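Local coordinates for glycosyl hydrolase family 2, TIM barrel domain protein (Parabacteroides merdae ATCC 43184, PDB 6DXU) that probably hydrolyses beta-glucuronide conjugates, releasing glucuronic acid, as a glycoside hydrolase family 2 beta-glucuronidase of the human gut microbiome, at residues G338-M343 with V615-T620; R350-M355 with L381-W386; I658-N663 with I704-V709; A734-S739 with V812-E817; A748-Q753 with L824-P829. All blocks are in the same frame, centred on the assembly; numbering follows the deposited sequence.

Contact 1: G338-M343 with V615-T620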
# COMPACT_ATOMS: atom_id res chain seq x y z
N GLY D 338 8.02 -18.32 37.95
CA GLY D 338 8.85 -17.14 38.02
C GLY D 338 9.28 -16.54 36.70
O GLY D 338 9.68 -15.37 36.68
N VAL D 339 9.21 -17.28 35.59
CA VAL D 339 9.82 -16.84 34.34
C VAL D 339 8.89 -17.00 33.14
O VAL D 339 9.21 -16.55 32.04
CB VAL D 339 11.13 -17.61 34.08
CG1 VAL D 339 12.12 -17.38 35.19
CG2 VAL D 339 10.86 -19.10 33.88
N ALA D 340 7.73 -17.64 33.33
CA ALA D 340 6.79 -17.91 32.22
C ALA D 340 7.57 -18.67 31.15
O ALA D 340 8.26 -19.65 31.47
CB ALA D 340 6.12 -16.62 31.74
N GLN D 341 7.52 -18.25 29.88
CA GLN D 341 8.16 -19.04 28.83
C GLN D 341 9.69 -18.96 28.86
O GLN D 341 10.35 -19.78 28.20
CB GLN D 341 7.64 -18.61 27.44
CG GLN D 341 8.10 -19.57 26.31
CD GLN D 341 7.12 -19.62 25.15
OE1 GLN D 341 6.11 -18.91 25.13
NE2 GLN D 341 7.42 -20.46 24.17
N ALA D 342 10.27 -18.03 29.62
CA ALA D 342 11.72 -17.76 29.57
C ALA D 342 12.54 -18.76 30.41
O ALA D 342 13.27 -18.39 31.33
CB ALA D 342 11.97 -16.33 30.02
N MET D 343 12.45 -20.04 30.05
CA MET D 343 13.24 -21.07 30.73
C MET D 343 14.68 -21.07 30.23
O MET D 343 14.94 -20.85 29.04
CB MET D 343 12.62 -22.44 30.52
CG MET D 343 11.23 -22.56 31.13
SD MET D 343 10.53 -24.22 30.97
CE MET D 343 11.58 -25.15 32.10
N VAL D 615 3.88 -32.81 38.20
CA VAL D 615 4.94 -32.02 38.80
C VAL D 615 4.41 -30.60 38.92
O VAL D 615 3.68 -30.12 38.04
CB VAL D 615 6.21 -32.08 37.93
CG1 VAL D 615 7.28 -31.17 38.49
CG2 VAL D 615 6.72 -33.54 37.85
N GLU D 616 4.75 -29.92 40.03
CA GLU D 616 4.34 -28.53 40.20
C GLU D 616 5.16 -27.63 39.28
O GLU D 616 6.23 -28.00 38.78
CB GLU D 616 4.52 -28.08 41.65
CG GLU D 616 3.73 -28.92 42.70
CD GLU D 616 3.91 -28.36 44.11
OE1 GLU D 616 3.62 -27.17 44.32
OE2 GLU D 616 4.37 -29.11 45.01
N ARG D 617 4.67 -26.40 39.11
CA ARG D 617 5.25 -25.47 38.15
C ARG D 617 6.67 -25.05 38.52
O ARG D 617 7.37 -24.47 37.68
CB ARG D 617 4.31 -24.24 38.01
CG ARG D 617 4.56 -23.37 36.79
CD ARG D 617 3.43 -22.34 36.62
NE ARG D 617 3.65 -21.41 35.52
CZ ARG D 617 3.95 -20.12 35.69
NH1 ARG D 617 4.07 -19.61 36.92
NH2 ARG D 617 4.14 -19.34 34.63
N ASP D 618 7.12 -25.37 39.74
CA ASP D 618 8.48 -25.08 40.18
C ASP D 618 9.37 -26.32 40.24
O ASP D 618 10.44 -26.27 40.85
CB ASP D 618 8.44 -24.39 41.55
CG ASP D 618 7.93 -25.31 42.66
OD1 ASP D 618 7.56 -26.47 42.38
OD2 ASP D 618 7.89 -24.84 43.81
N PHE D 619 8.94 -27.43 39.64
CA PHE D 619 9.62 -28.74 39.58
C PHE D 619 9.34 -29.63 40.79
O PHE D 619 9.88 -30.75 40.84
CB PHE D 619 11.15 -28.65 39.39
CG PHE D 619 11.57 -28.15 38.04
CD1 PHE D 619 10.87 -28.52 36.90
CD2 PHE D 619 12.68 -27.32 37.91
CE1 PHE D 619 11.26 -28.07 35.64
CE2 PHE D 619 13.08 -26.86 36.65
CZ PHE D 619 12.38 -27.24 35.51
N THR D 620 8.56 -29.20 41.77
CA THR D 620 8.30 -30.07 42.91
C THR D 620 7.43 -31.24 42.46
O THR D 620 6.31 -31.01 41.99
CB THR D 620 7.61 -29.33 44.05
OG1 THR D 620 8.36 -28.15 44.37
CG2 THR D 620 7.54 -30.24 45.30
O HOH W 1 5.51 -17.10 37.46
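Arg-617 NH1 is gripped by two acceptors: a water at 2.9 Å from NH1 and the carbonyl of Leu-783. The water carries the contact onward, since it also accepts from Gly-338 N at 2.8 Å. Two donors that cannot bond each other are thus joined through a single oxygen. Arg-617 reaches this place because CG stands anti to the backbone N (chi1 -164°) and the chain stays extended from CG to NE, delivering its charge to the other loop. There NE forms a salt bridge with Asp-335, and Arg-617 NH2 lies 3.9 Å from Ala-340 CA. Ala-340, second in a type II' turn from Val-339 to Ala-342, has positive phi and points its short methyl away from Arg-617, onto Cys-73 and Tyr-187. Farther along, Met-343 and Phe-619 approach from opposite directions, and Met-343 CE meets Phe-619 CZ at 4.1 Å. The loop carrying Arg-617 and Phe-619 is shaped locally: a type I turn spans Glu-616 to Phe-619, and within it Asp-618 OD1 accepts from both Thr-620 N, an Asx turn, and Thr-620 OG1 at 2.7 Å. Both come from the same face of the carboxylate, well out of its plane. In this buried join between a barrel-domain loop and the loop before helix 623-632, NE has Asp-335 and NH1 both a carbonyl and a water, which probably fixes the rotation of the guanidinium.

Contact 2: R350-M355 with L381-W386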
# COMPACT_ATOMS: atom_id res chain seq x y z
N ARG D 350 16.95 -30.07 33.61
CA ARG D 350 16.38 -30.66 34.83
C ARG D 350 15.01 -31.25 34.56
O ARG D 350 14.71 -32.37 35.00
CB ARG D 350 16.32 -29.61 35.94
CG ARG D 350 15.61 -30.10 37.21
CD ARG D 350 15.78 -29.10 38.34
NE ARG D 350 15.12 -29.55 39.57
CZ ARG D 350 14.93 -28.77 40.63
NH1 ARG D 350 15.34 -27.51 40.62
NH2 ARG D 350 14.31 -29.26 41.71
N GLU D 351 14.16 -30.52 33.82
CA GLU D 351 12.81 -31.00 33.53
C GLU D 351 12.85 -32.28 32.71
O GLU D 351 12.09 -33.23 32.98
CB GLU D 351 12.00 -29.93 32.79
CG GLU D 351 10.54 -30.34 32.68
CD GLU D 351 9.66 -29.28 32.04
OE1 GLU D 351 9.91 -28.08 32.26
OE2 GLU D 351 8.72 -29.67 31.32
N MET D 352 13.66 -32.30 31.66
CA MET D 352 13.68 -33.48 30.80
C MET D 352 14.31 -34.67 31.52
O MET D 352 13.89 -35.81 31.32
CB MET D 352 14.42 -33.18 29.49
CG MET D 352 13.76 -32.06 28.64
SD MET D 352 12.01 -32.35 28.31
CE MET D 352 12.12 -33.87 27.36
N ARG D 353 15.31 -34.42 32.37
CA ARG D 353 15.85 -35.49 33.20
C ARG D 353 14.79 -36.05 34.15
O ARG D 353 14.72 -37.27 34.35
CB ARG D 353 17.07 -34.97 33.96
CG ARG D 353 17.59 -35.94 35.04
CD ARG D 353 18.61 -36.87 34.42
NE ARG D 353 18.02 -38.17 34.12
CZ ARG D 353 18.50 -39.02 33.23
NH1 ARG D 353 17.90 -40.19 33.04
NH2 ARG D 353 19.57 -38.71 32.51
N MET D 354 13.98 -35.17 34.76
CA MET D 354 12.88 -35.63 35.61
C MET D 354 11.90 -36.51 34.85
O MET D 354 11.40 -37.50 35.40
CB MET D 354 12.12 -34.43 36.20
CG MET D 354 12.71 -33.76 37.41
SD MET D 354 11.53 -32.52 38.02
CE MET D 354 10.27 -33.55 38.74
N MET D 355 11.57 -36.14 33.61
CA MET D 355 10.69 -36.97 32.79
C MET D 355 11.29 -38.34 32.55
O MET D 355 10.62 -39.37 32.71
CB MET D 355 10.43 -36.32 31.43
CG MET D 355 9.54 -35.15 31.45
SD MET D 355 9.23 -34.72 29.73
CE MET D 355 8.48 -33.12 30.03
N LEU D 381 18.24 -38.43 25.58
CA LEU D 381 17.65 -39.18 26.67
C LEU D 381 16.81 -40.36 26.21
O LEU D 381 16.48 -41.22 27.03
CB LEU D 381 16.78 -38.27 27.54
CG LEU D 381 17.52 -37.19 28.34
CD1 LEU D 381 16.52 -36.20 28.90
CD2 LEU D 381 18.32 -37.83 29.48
N GLY D 382 16.42 -40.41 24.94
CA GLY D 382 15.61 -41.49 24.42
C GLY D 382 14.12 -41.28 24.58
O GLY D 382 13.42 -42.12 25.16
N ILE D 383 13.60 -40.16 24.08
CA ILE D 383 12.19 -39.82 24.19
C ILE D 383 11.69 -39.51 22.78
O ILE D 383 12.14 -38.55 22.16
CB ILE D 383 11.95 -38.61 25.11
CG1 ILE D 383 12.49 -38.91 26.51
CG2 ILE D 383 10.45 -38.24 25.14
CD1 ILE D 383 12.42 -37.69 27.46
N LEU D 384 10.78 -40.35 22.27
CA LEU D 384 10.18 -40.10 20.96
C LEU D 384 9.29 -38.86 21.01
O LEU D 384 8.78 -38.48 22.07
CB LEU D 384 9.37 -41.31 20.51
CG LEU D 384 10.21 -42.57 20.26
CD1 LEU D 384 9.36 -43.84 20.31
CD2 LEU D 384 10.94 -42.45 18.93
N VAL D 385 9.08 -38.22 19.85
CA VAL D 385 8.50 -36.88 19.81
C VAL D 385 7.38 -36.77 18.77
O VAL D 385 7.55 -37.17 17.61
CB VAL D 385 9.58 -35.82 19.53
CG1 VAL D 385 8.97 -34.47 19.14
CG2 VAL D 385 10.47 -35.66 20.75
N TRP D 386 6.27 -36.18 19.21
CA TRP D 386 5.24 -35.58 18.36
C TRP D 386 5.35 -34.07 18.55
O TRP D 386 5.30 -33.57 19.68
CB TRP D 386 3.87 -36.12 18.78
CG TRP D 386 2.57 -35.45 18.34
CD1 TRP D 386 2.34 -34.12 18.03
CD2 TRP D 386 1.29 -36.10 18.24
NE1 TRP D 386 1.01 -33.93 17.72
CE2 TRP D 386 0.34 -35.11 17.85
CE3 TRP D 386 0.85 -37.41 18.44
CZ2 TRP D 386 -1.00 -35.41 17.66
CZ3 TRP D 386 -0.49 -37.70 18.24
CH2 TRP D 386 -1.40 -36.71 17.86
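In the TIM barrel, helix 345-357 packs against the C-terminal end of the next helix, 372-381, and the turn that leads into strand 384-388; Met-352 and Arg-353 on the first meet Leu-381 at that helix end and Ile-383 in the turn. Leu-381 is the central knob, and its two methyl branches divide the work. Leu-381 CD1 settles on the helix backbone, 3.6 Å from Met-352 O and 3.7 Å from Met-352 CB. Leu-381 CD2 lies over one face of the Arg-353 guanidinium, 3.4 Å from Arg-353 NH2. That flat group gets there by folding: its CB points away from the partner, but bends at chi2 (89°) and chi3 bring the end back across the leucine. Arg-353 NH1 meanwhile pairs with Asp-357, one helical turn on, so the planar cation can offer a face to a methyl group while its charge is answered by that carboxylate. Deeper in, Met-352 bends at both chi2 and chi3, and Met-352 CE touches Ile-383 CD1 at 3.8 Å. A flexible thioether fits here, because Ile-374, Leu-377 and Cys-378 of helix 372-381 also crowd round it. Gly-382 makes the turn possible: with phi 87° it ends the helix in a conformation that calls for glycine, and Ile-383 then points back at helix 345-357. Leu-381 O is held by Lys-356 NZ. Adjacent outer helices packed together, with the chain dropping from one of them into the next parallel strand, are typical of the beta/alpha repeat of a TIM barrel.

Contact 3: I658-N663 with I704-V709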
# COMPACT_ATOMS: atom_id res chain seq x y z
N ILE D 658 -3.38 -47.28 53.48
CA ILE D 658 -2.06 -46.76 53.13
C ILE D 658 -1.67 -47.39 51.80
O ILE D 658 -1.69 -48.62 51.66
CB ILE D 658 -1.01 -47.08 54.21
CG1 ILE D 658 -1.38 -46.39 55.54
CG2 ILE D 658 0.38 -46.66 53.75
CD1 ILE D 658 -0.48 -46.79 56.70
N LEU D 659 -1.34 -46.55 50.82
CA LEU D 659 -0.91 -46.98 49.49
C LEU D 659 0.59 -46.76 49.35
O LEU D 659 1.11 -45.72 49.77
CB LEU D 659 -1.65 -46.20 48.39
CG LEU D 659 -3.18 -46.21 48.42
CD1 LEU D 659 -3.75 -45.41 47.25
CD2 LEU D 659 -3.69 -47.65 48.42
N VAL D 660 1.28 -47.72 48.74
CA VAL D 660 2.69 -47.58 48.43
C VAL D 660 2.87 -47.77 46.93
O VAL D 660 2.39 -48.77 46.37
CB VAL D 660 3.54 -48.59 49.23
CG1 VAL D 660 5.00 -48.55 48.78
CG2 VAL D 660 3.43 -48.28 50.72
N TYR D 661 3.52 -46.81 46.28
CA TYR D 661 3.81 -46.90 44.85
C TYR D 661 5.27 -47.27 44.69
O TYR D 661 6.17 -46.52 45.10
CB TYR D 661 3.42 -45.59 44.13
CG TYR D 661 1.92 -45.56 43.98
CD1 TYR D 661 1.29 -46.29 42.98
CD2 TYR D 661 1.12 -44.89 44.91
CE1 TYR D 661 -0.09 -46.31 42.87
CE2 TYR D 661 -0.26 -44.90 44.80
CZ TYR D 661 -0.86 -45.63 43.77
OH TYR D 661 -2.23 -45.67 43.65
N SER D 662 5.52 -48.46 44.15
CA SER D 662 6.85 -49.03 44.12
C SER D 662 6.92 -49.99 42.96
O SER D 662 5.91 -50.60 42.58
CB SER D 662 7.17 -49.74 45.45
OG SER D 662 8.46 -50.34 45.43
N ASN D 663 8.11 -50.12 42.37
CA ASN D 663 8.35 -51.15 41.38
C ASN D 663 9.02 -52.37 41.99
O ASN D 663 9.40 -53.29 41.25
CB ASN D 663 9.19 -50.61 40.20
CG ASN D 663 10.48 -49.96 40.65
OD1 ASN D 663 10.82 -49.98 41.84
ND2 ASN D 663 11.20 -49.39 39.71
N ILE D 704 5.50 -43.94 59.32
CA ILE D 704 5.20 -45.02 58.38
C ILE D 704 6.44 -45.27 57.55
O ILE D 704 7.00 -44.34 56.95
CB ILE D 704 3.99 -44.67 57.49
CG1 ILE D 704 2.77 -44.37 58.36
CG2 ILE D 704 3.71 -45.79 56.49
CD1 ILE D 704 2.47 -42.90 58.53
N ARG D 705 6.88 -46.52 57.53
CA ARG D 705 8.09 -46.91 56.83
C ARG D 705 7.76 -48.09 55.92
O ARG D 705 7.00 -48.98 56.30
CB ARG D 705 9.22 -47.28 57.82
CG ARG D 705 10.52 -47.74 57.16
CD ARG D 705 11.58 -48.08 58.20
NE ARG D 705 11.86 -46.96 59.09
CZ ARG D 705 12.86 -46.10 58.91
NH1 ARG D 705 13.68 -46.24 57.87
NH2 ARG D 705 13.04 -45.09 59.76
N ALA D 706 8.34 -48.08 54.73
CA ALA D 706 8.12 -49.13 53.76
C ALA D 706 9.48 -49.60 53.30
O ALA D 706 10.36 -48.79 52.99
CB ALA D 706 7.27 -48.62 52.58
N VAL D 707 9.67 -50.92 53.26
CA VAL D 707 10.93 -51.52 52.84
C VAL D 707 10.63 -52.45 51.68
O VAL D 707 9.75 -53.31 51.79
CB VAL D 707 11.62 -52.28 53.99
CG1 VAL D 707 12.95 -52.87 53.51
CG2 VAL D 707 11.83 -51.36 55.18
N GLY D 708 11.34 -52.27 50.57
CA GLY D 708 11.10 -53.07 49.39
C GLY D 708 12.37 -53.74 48.90
O GLY D 708 13.48 -53.27 49.13
N VAL D 709 12.18 -54.85 48.20
CA VAL D 709 13.26 -55.54 47.52
C VAL D 709 12.83 -55.76 46.07
O VAL D 709 11.67 -56.12 45.80
CB VAL D 709 13.61 -56.88 48.21
CG1 VAL D 709 12.36 -57.75 48.36
CG2 VAL D 709 14.65 -57.63 47.39
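Ile-658 and Val-660 face Ile-704 and Ala-706 across the interior of a beta sandwich, in which a three-stranded sheet holding strand 655-662 lies over a five-stranded sheet holding strand 700-710. The first shell is purely apolar and rather loose. Ile-658 CD1 comes to 4.3 Å from Ile-704 CG2, and Val-660 CG2 meets Ala-706 CB at the same distance. No hydrogen bond joins the two strands; each finds its backbone partners inside its own sheet, Val-660 with Leu-691 and Ile-704 with Ile-721, for example. Beta-branched residues such as Ile and Val suit this level because they favour extended backbones and present broad, stiff surfaces. The alanine suits the place where the sheets draw closer: Val-660 CA and Ala-706 CA are 7.8 Å apart, whereas Ile-658 CA and Ile-704 CA stand 9.1 Å apart. In the second shell, Leu-669 and Tyr-697 each touch both isoleucines, while Ile-638 packs on both Val-660 and Ala-706. Neighbouring strands and a loop thereby fill in round the sparse direct contacts. Farther along, the inward-facing positions are small: Ser-662 and Gly-708. Gly-708 has no side chain, and Ser-662, though within the buried layer, turns its hydroxyl to the main chain: Ser-662 OG accepts from Cys-664 N and donates to Met-637 O, and lies 5.5 Å from Gly-708 CA.

Contact 4: A734-S739 with V812-E817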
# COMPACT_ATOMS: atom_id res chain seq x y z
N ALA D 734 -13.67 -20.64 61.18
CA ALA D 734 -13.96 -19.51 62.06
C ALA D 734 -12.80 -18.52 62.14
O ALA D 734 -13.02 -17.34 62.41
CB ALA D 734 -14.29 -20.00 63.47
N ALA D 735 -11.57 -18.99 61.93
CA ALA D 735 -10.42 -18.12 62.10
C ALA D 735 -9.23 -18.68 61.33
O ALA D 735 -9.16 -19.87 61.02
CB ALA D 735 -10.05 -17.96 63.58
N CYS D 736 -8.27 -17.79 61.07
CA CYS D 736 -6.99 -18.14 60.48
C CYS D 736 -5.92 -18.06 61.55
O CYS D 736 -5.74 -17.01 62.17
CB CYS D 736 -6.64 -17.20 59.33
SG CYS D 736 -7.68 -17.43 57.90
N GLN D 737 -5.22 -19.16 61.77
CA GLN D 737 -4.10 -19.19 62.68
C GLN D 737 -2.82 -19.14 61.85
O GLN D 737 -2.63 -19.96 60.94
CB GLN D 737 -4.19 -20.43 63.57
CG GLN D 737 -2.95 -20.85 64.31
CD GLN D 737 -3.19 -22.14 65.09
OE1 GLN D 737 -4.33 -22.50 65.39
NE2 GLN D 737 -2.11 -22.84 65.43
N VAL D 738 -1.99 -18.14 62.10
CA VAL D 738 -0.84 -17.82 61.26
C VAL D 738 0.41 -17.94 62.09
O VAL D 738 0.48 -17.38 63.19
CB VAL D 738 -0.95 -16.40 60.66
CG1 VAL D 738 0.17 -16.15 59.64
CG2 VAL D 738 -2.31 -16.20 60.03
N SER D 739 1.41 -18.63 61.56
CA SER D 739 2.60 -18.88 62.36
C SER D 739 3.81 -18.93 61.45
O SER D 739 3.71 -19.19 60.24
CB SER D 739 2.47 -20.18 63.14
OG SER D 739 2.37 -21.28 62.26
N VAL D 812 2.81 -9.45 57.90
CA VAL D 812 2.00 -10.20 56.96
C VAL D 812 0.57 -10.22 57.47
O VAL D 812 0.34 -10.42 58.67
CB VAL D 812 2.55 -11.63 56.79
CG1 VAL D 812 1.54 -12.51 56.03
CG2 VAL D 812 3.89 -11.59 56.05
N ALA D 813 -0.38 -9.96 56.59
CA ALA D 813 -1.79 -10.10 56.87
C ALA D 813 -2.34 -11.27 56.08
O ALA D 813 -1.92 -11.51 54.94
CB ALA D 813 -2.56 -8.83 56.52
N VAL D 814 -3.28 -11.99 56.68
CA VAL D 814 -3.90 -13.16 56.07
C VAL D 814 -5.40 -12.94 56.10
O VAL D 814 -5.99 -12.78 57.18
CB VAL D 814 -3.53 -14.45 56.82
CG1 VAL D 814 -4.30 -15.62 56.25
CG2 VAL D 814 -2.04 -14.67 56.73
N LYS D 815 -6.02 -12.93 54.93
CA LYS D 815 -7.44 -12.64 54.80
C LYS D 815 -8.19 -13.84 54.25
O LYS D 815 -7.63 -14.65 53.50
CB LYS D 815 -7.68 -11.43 53.89
CG LYS D 815 -7.00 -10.15 54.37
CD LYS D 815 -7.68 -8.91 53.78
CE LYS D 815 -7.07 -8.52 52.47
NZ LYS D 815 -7.42 -7.11 52.06
N SER D 816 -9.45 -13.97 54.66
CA SER D 816 -10.34 -15.01 54.16
C SER D 816 -11.77 -14.53 54.36
O SER D 816 -12.09 -14.01 55.43
CB SER D 816 -10.09 -16.34 54.87
OG SER D 816 -10.73 -17.41 54.21
N GLU D 817 -12.61 -14.71 53.34
CA GLU D 817 -13.91 -14.05 53.30
C GLU D 817 -14.75 -14.46 54.50
O GLU D 817 -14.89 -15.65 54.81
CB GLU D 817 -14.65 -14.38 52.00
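The C-terminal beta sandwich is closed here by Cys-736 and Val-738 of edge strand 735-744, which lean on Val-814 of strand 810-815 in the facing four-stranded sheet and, two residues on, Ser-816. Val-814 is the shared surface, and its two methyls serve different partners. Val-814 CG2 packs on Val-738, 3.6 Å from Val-738 CG2 and 3.9 Å from Val-738 CG1, the two valines sliding past each other in opposite directions. Val-814 CG1 turns the other way, to Cys-736 SG at 4.2 Å. This split follows from the first torsion of Val-814 (chi1 174°), which sets CG1 anti to the backbone N and CG2 beside it. Compact beta-branched side chains suit a gap in which Cys-736 CA and Val-814 CA are only 7.3 Å apart, and a cysteine thiol, small and weakly polar, fits beside them. Around this pair Val-752, Ile-769 and Phe-771 also press on Val-814, and Leu-754 and Leu-819 on Cys-736. The edge strand enters by way of a classic bulge, Ala-734 and Ala-735 both facing Ile-755. On the opposite face of the other strand, Lys-815 NZ pairs with Glu-772 and bonds to Gly-775 O of a second subunit, so the face away from the core takes part in the assembly. Ser-816 ends the row with a divided side chain: Ser-816 CB touches Cys-736 SG at 4.0 Å, while OG, anti to the backbone N (chi1 -167°), bonds to the carbonyl oxygen of Gln-768.

Contact 5: A748-Q753 with L824-P829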
# COMPACT_ATOMS: atom_id res chain seq x y z
N ALA D 748 11.54 -16.61 55.13
CA ALA D 748 10.68 -17.16 56.16
C ALA D 748 9.54 -17.91 55.50
O ALA D 748 9.02 -17.48 54.48
CB ALA D 748 10.13 -16.07 57.08
N LEU D 749 9.19 -19.06 56.07
CA LEU D 749 8.05 -19.84 55.59
C LEU D 749 6.88 -19.67 56.56
O LEU D 749 6.99 -20.02 57.74
CB LEU D 749 8.41 -21.32 55.44
CG LEU D 749 7.27 -22.23 54.99
CD1 LEU D 749 6.67 -21.81 53.64
CD2 LEU D 749 7.75 -23.68 54.95
N VAL D 750 5.79 -19.12 56.07
CA VAL D 750 4.62 -18.80 56.87
C VAL D 750 3.53 -19.83 56.60
O VAL D 750 3.33 -20.24 55.45
CB VAL D 750 4.12 -17.37 56.58
CG1 VAL D 750 2.74 -17.15 57.19
CG2 VAL D 750 5.10 -16.36 57.15
N GLN D 751 2.85 -20.26 57.65
CA GLN D 751 1.78 -21.24 57.56
C GLN D 751 0.50 -20.63 58.10
O GLN D 751 0.50 -19.97 59.14
CB GLN D 751 2.13 -22.52 58.34
CG GLN D 751 0.98 -23.52 58.44
CD GLN D 751 1.34 -24.76 59.26
OE1 GLN D 751 1.74 -25.79 58.71
NE2 GLN D 751 1.22 -24.65 60.58
N VAL D 752 -0.59 -20.87 57.37
CA VAL D 752 -1.94 -20.51 57.79
C VAL D 752 -2.70 -21.81 58.02
O VAL D 752 -2.63 -22.72 57.19
CB VAL D 752 -2.65 -19.65 56.73
CG1 VAL D 752 -4.09 -19.38 57.14
CG2 VAL D 752 -1.88 -18.36 56.50
N GLN D 753 -3.44 -21.88 59.13
CA GLN D 753 -4.31 -23.02 59.40
C GLN D 753 -5.70 -22.50 59.71
O GLN D 753 -5.89 -21.73 60.66
CB GLN D 753 -3.77 -23.87 60.56
CG GLN D 753 -4.68 -25.03 60.94
CD GLN D 753 -4.79 -26.09 59.86
OE1 GLN D 753 -3.79 -26.70 59.49
NE2 GLN D 753 -6.00 -26.33 59.37
N LEU D 824 0.85 -11.45 61.29
CA LEU D 824 2.07 -12.05 61.80
C LEU D 824 3.23 -11.10 61.54
O LEU D 824 3.44 -10.67 60.40
CB LEU D 824 2.35 -13.40 61.14
CG LEU D 824 3.62 -14.13 61.56
CD1 LEU D 824 3.53 -14.60 63.02
CD2 LEU D 824 3.90 -15.32 60.63
N GLU D 825 3.98 -10.77 62.59
CA GLU D 825 5.19 -9.98 62.43
C GLU D 825 6.37 -10.87 62.04
O GLU D 825 6.52 -11.99 62.53
CB GLU D 825 5.53 -9.23 63.72
CG GLU D 825 6.33 -7.96 63.48
CD GLU D 825 6.93 -7.39 64.75
OE1 GLU D 825 6.63 -7.90 65.85
OE2 GLU D 825 7.74 -6.44 64.65
N LEU D 826 7.19 -10.37 61.11
CA LEU D 826 8.42 -11.03 60.70
C LEU D 826 9.60 -10.10 60.96
O LEU D 826 9.68 -9.02 60.36
CB LEU D 826 8.37 -11.41 59.22
CG LEU D 826 7.35 -12.48 58.82
CD1 LEU D 826 7.37 -12.68 57.30
CD2 LEU D 826 7.66 -13.78 59.55
N LYS D 827 10.47 -10.48 61.88
CA LYS D 827 11.68 -9.72 62.18
C LYS D 827 12.91 -10.40 61.60
O LYS D 827 12.91 -11.61 61.34
CB LYS D 827 11.84 -9.52 63.68
CG LYS D 827 10.76 -8.68 64.33
N SER D 828 13.94 -9.61 61.35
CA SER D 828 15.22 -10.14 60.90
C SER D 828 16.25 -10.06 62.02
O SER D 828 16.27 -9.07 62.76
CB SER D 828 15.75 -9.40 59.67
OG SER D 828 15.06 -9.80 58.50
N PRO D 829 17.13 -11.07 62.18
CA PRO D 829 18.16 -11.09 63.23
C PRO D 829 19.30 -10.10 62.99
O PRO D 829 19.08 -8.98 62.51
CB PRO D 829 18.68 -12.53 63.18
CG PRO D 829 17.67 -13.30 62.41
CD PRO D 829 17.09 -12.33 61.43
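Val-750 is a blunt knob set against the two leucines, Leu-824 and Leu-826, that lie across from it. The Val-750 CG2 methyl does most of the touching, 3.8 Å from Leu-824 CD2 and 4.3 Å from Leu-826 CD1, so that it sits in the notch between their branches. Val-750 CG1 adds a second touch on Leu-824 CD2 at 4.1 Å. Val-750 and Leu-824 reach for each other tip to tip, the leucine having its CG opposite its backbone N (chi1 179°). Leu-826 takes the other torsion, with CG beside its N (chi1 -66°), and straddles two neighbours: CD1 leans to Val-750, and Leu-826 CD2 lies 4.2 Å from Ala-748 CB. A bulky forked side chain here is matched by a short one opposite, and where alanine faces leucine the chains come nearer, with Ala-748 CA and Leu-826 CA 8.0 Å apart. The two strands belong to opposing sheets of the C-terminal beta sandwich, 747-755 in the interior of one and 822-826 at the edge of the other. Over 748-753 and 824-826 the axes run nearly antiparallel, at 175°, and approach to 10.1 Å, a separation that side chains alone must span. Ile-803 presses on both Val-750 and Leu-826 and so wedges in from the strand beside 747-755, while Val-812 flanks Leu-826 from its own sheet. Beyond Leu-826 the chain leaves the sheet, and Ser-828 is pinned to the neighbouring loop, its OG bonded to Gly-808 O and its N to Asn-809 OD1.

In the fold
Contacts 4 and 5 bridge the same two sheets of the C-terminal sandwich, their centres 12 Å apart. Val-738 touches Val-750 and Val-814 touches Val-752, so they form one continuous apolar layer. Contact 3 repeats that plan in a separate sandwich. Contacts 1, 3 and 5 are buried; 2 and 4 are partly so, and the outer face of contact 4 meets a second subunit. Contacts 1 and 2 belong to the centre of the chain and touch through helix 345-357: Glu-351 lies against Met-343 and Phe-619. Their chemistry is more mixed, each enlisting an arginine, water-linked between loops in contact 1 and laid under a leucine on the outside of the barrel in contact 2.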